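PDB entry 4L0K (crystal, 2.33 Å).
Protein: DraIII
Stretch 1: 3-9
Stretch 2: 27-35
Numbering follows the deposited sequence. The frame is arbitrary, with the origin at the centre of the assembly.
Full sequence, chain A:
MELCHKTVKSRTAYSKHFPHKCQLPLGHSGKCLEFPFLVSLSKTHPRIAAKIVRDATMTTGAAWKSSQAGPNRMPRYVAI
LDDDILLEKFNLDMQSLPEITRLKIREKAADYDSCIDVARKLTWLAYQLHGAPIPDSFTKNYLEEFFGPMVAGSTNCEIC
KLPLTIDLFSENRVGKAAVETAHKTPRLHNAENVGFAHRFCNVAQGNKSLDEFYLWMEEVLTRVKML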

# COMPACT_ATOMS: atom_id res chain seq x y z
N LEU A 3 13.00 8.56 35.99
CA LEU A 3 13.18 7.13 35.73
C LEU A 3 14.53 6.58 36.21
O LEU A 3 15.50 7.34 36.28
CB LEU A 3 13.01 6.84 34.24
CG LEU A 3 11.67 7.22 33.59
CD1 LEU A 3 11.73 6.97 32.10
CD2 LEU A 3 10.51 6.47 34.23
N CYS A 4 14.57 5.29 36.54
CA CYS A 4 15.78 4.54 36.93
C CYS A 4 16.91 4.91 35.98
O CYS A 4 17.89 5.56 36.37
CB CYS A 4 15.49 3.02 36.89
SG CYS A 4 16.72 1.76 37.55
N HIS A 5 16.75 4.54 34.71
CA HIS A 5 17.78 4.75 33.68
C HIS A 5 19.09 4.01 33.91
O HIS A 5 20.05 4.18 33.15
CB HIS A 5 18.03 6.25 33.42
CG HIS A 5 17.18 6.82 32.33
ND1 HIS A 5 16.00 6.24 31.92
CD2 HIS A 5 17.35 7.92 31.55
CE1 HIS A 5 15.47 6.96 30.94
NE2 HIS A 5 16.27 7.98 30.70
N LYS A 6 19.15 3.17 34.94
CA LYS A 6 20.30 2.28 35.13
C LYS A 6 20.38 1.27 33.98
O LYS A 6 19.35 0.83 33.47
CB LYS A 6 20.25 1.57 36.49
CG LYS A 6 20.52 2.49 37.69
CD LYS A 6 21.07 1.72 38.90
CE LYS A 6 19.98 0.95 39.64
NZ LYS A 6 20.50 0.39 40.93
N THR A 7 21.59 0.92 33.57
CA THR A 7 21.79 -0.03 32.47
C THR A 7 21.17 -1.40 32.75
O THR A 7 21.43 -2.00 33.79
CB THR A 7 23.27 -0.18 32.13
OG1 THR A 7 23.82 1.10 31.81
CG2 THR A 7 23.48 -1.12 30.95
N VAL A 8 20.34 -1.88 31.83
CA VAL A 8 19.67 -3.16 32.01
C VAL A 8 20.50 -4.28 31.39
O VAL A 8 20.86 -4.21 30.20
CB VAL A 8 18.24 -3.17 31.39
CG1 VAL A 8 17.65 -4.57 31.40
CG2 VAL A 8 17.32 -2.19 32.13
N LYS A 9 20.81 -5.30 32.19
CA LYS A 9 21.55 -6.47 31.73
C LYS A 9 20.88 -7.14 30.53
O LYS A 9 19.68 -7.39 30.56
CB LYS A 9 21.71 -7.49 32.87
CG LYS A 9 22.51 -6.95 34.04
CD LYS A 9 22.69 -7.98 35.13
CE LYS A 9 23.59 -7.46 36.25
NZ LYS A 9 23.79 -8.46 37.33
N GLY A 27 13.10 5.66 42.32
CA GLY A 27 13.06 5.00 43.63
C GLY A 27 13.41 3.52 43.56
O GLY A 27 14.54 3.15 43.88
N HIS A 28 12.43 2.69 43.21
CA HIS A 28 12.68 1.41 42.55
C HIS A 28 13.04 0.23 43.45
O HIS A 28 14.22 -0.05 43.69
CB HIS A 28 13.75 1.67 41.51
CG HIS A 28 14.08 0.51 40.62
ND1 HIS A 28 13.75 -0.80 40.91
CD2 HIS A 28 14.75 0.49 39.46
CE1 HIS A 28 14.21 -1.58 39.94
NE2 HIS A 28 14.83 -0.82 39.06
N SER A 29 12.03 -0.52 43.86
CA SER A 29 12.21 -1.58 44.83
C SER A 29 12.46 -3.00 44.27
O SER A 29 11.84 -3.95 44.73
CB SER A 29 11.00 -1.60 45.76
OG SER A 29 11.05 -2.73 46.63
N GLY A 30 13.35 -3.15 43.30
CA GLY A 30 13.65 -4.49 42.80
C GLY A 30 14.72 -4.52 41.73
O GLY A 30 15.58 -3.66 41.69
N LYS A 31 14.65 -5.53 40.85
CA LYS A 31 15.58 -5.63 39.72
C LYS A 31 15.16 -4.67 38.59
O LYS A 31 13.98 -4.48 38.34
CB LYS A 31 15.68 -7.06 39.20
CG LYS A 31 14.46 -7.54 38.44
CD LYS A 31 14.84 -8.21 37.11
CE LYS A 31 15.04 -9.72 37.25
NZ LYS A 31 15.18 -10.38 35.92
N CYS A 32 16.15 -4.08 37.93
CA CYS A 32 15.90 -3.00 37.00
C CYS A 32 15.44 -3.54 35.61
O CYS A 32 16.08 -4.43 35.05
CB CYS A 32 17.13 -2.03 36.97
SG CYS A 32 16.81 -0.27 37.60
N LEU A 33 14.32 -3.03 35.11
CA LEU A 33 13.68 -3.54 33.88
C LEU A 33 13.53 -2.53 32.72
O LEU A 33 13.29 -1.33 32.93
CB LEU A 33 12.30 -4.10 34.19
CG LEU A 33 12.10 -5.26 35.16
CD1 LEU A 33 10.77 -5.09 35.85
CD2 LEU A 33 12.14 -6.58 34.43
N GLU A 34 13.64 -3.03 31.50
CA GLU A 34 13.48 -2.20 30.31
C GLU A 34 12.00 -1.94 29.99
O GLU A 34 11.63 -0.83 29.61
CB GLU A 34 14.22 -2.79 29.09
CG GLU A 34 14.35 -1.81 27.93
CD GLU A 34 15.01 -2.38 26.70
OE1 GLU A 34 15.01 -3.62 26.53
OE2 GLU A 34 15.53 -1.59 25.88
N PHE A 35 11.15 -2.96 30.14
CA PHE A 35 9.73 -2.81 29.82
C PHE A 35 8.78 -3.20 30.96
O PHE A 35 7.97 -4.11 30.79
CB PHE A 35 9.37 -3.61 28.56
CG PHE A 35 10.11 -3.18 27.32
CD1 PHE A 35 9.79 -1.98 26.68
CD2 PHE A 35 11.13 -3.96 26.79
CE1 PHE A 35 10.49 -1.57 25.54
CE2 PHE A 35 11.83 -3.57 25.65
CZ PHE A 35 11.51 -2.37 25.03

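A covalent link dominates this small contact, which buries about 270 Å² counting both sides. Cys4 SG lies 2.0 Å from Cys32 SG, a disulfide with a chi3 of 81°, near the ±90° that keeps the sulfur lone pairs apart. Both CA-to-CB bonds point toward the other stretch, which brings the sulfurs within bonding reach, but the two side chains reach it differently: Cys4 sits in the t well at -171°, whereas Cys32 lies between wells at -115°. Cys4 is buried, while Cys32 and Val8 are each the most covered residue of their stretch, in keeping with small apolar or sulfur-bearing side chains.

His28 points its CA-to-CB bond toward stretch 1, and with chi1 t at -175° its CD2 comes 3.0 Å from Cys4 SG. Cys4 SG meets the ring at its edge, near its plane, 4.1 Å from the centroid. A weak hydrogen bond from Gly30 N to His28 ND1, 3.4 Å long, lies within stretch 2.

No hydrogen bond crosses between the stretches; farther along, packing takes over. Val8, chi1 t at 171°, points toward stretch 2 and lays CG2 over its backbone, 3.9 Å from Cys32 O and 3.8 Å from Glu34 N. A compact, branched apolar side chain suits this, covering main chain without needing a polar partner. Lys6 brings CE to 4.0 Å from Cys32 SG, while the residue remains exposed, as suits a charged amine.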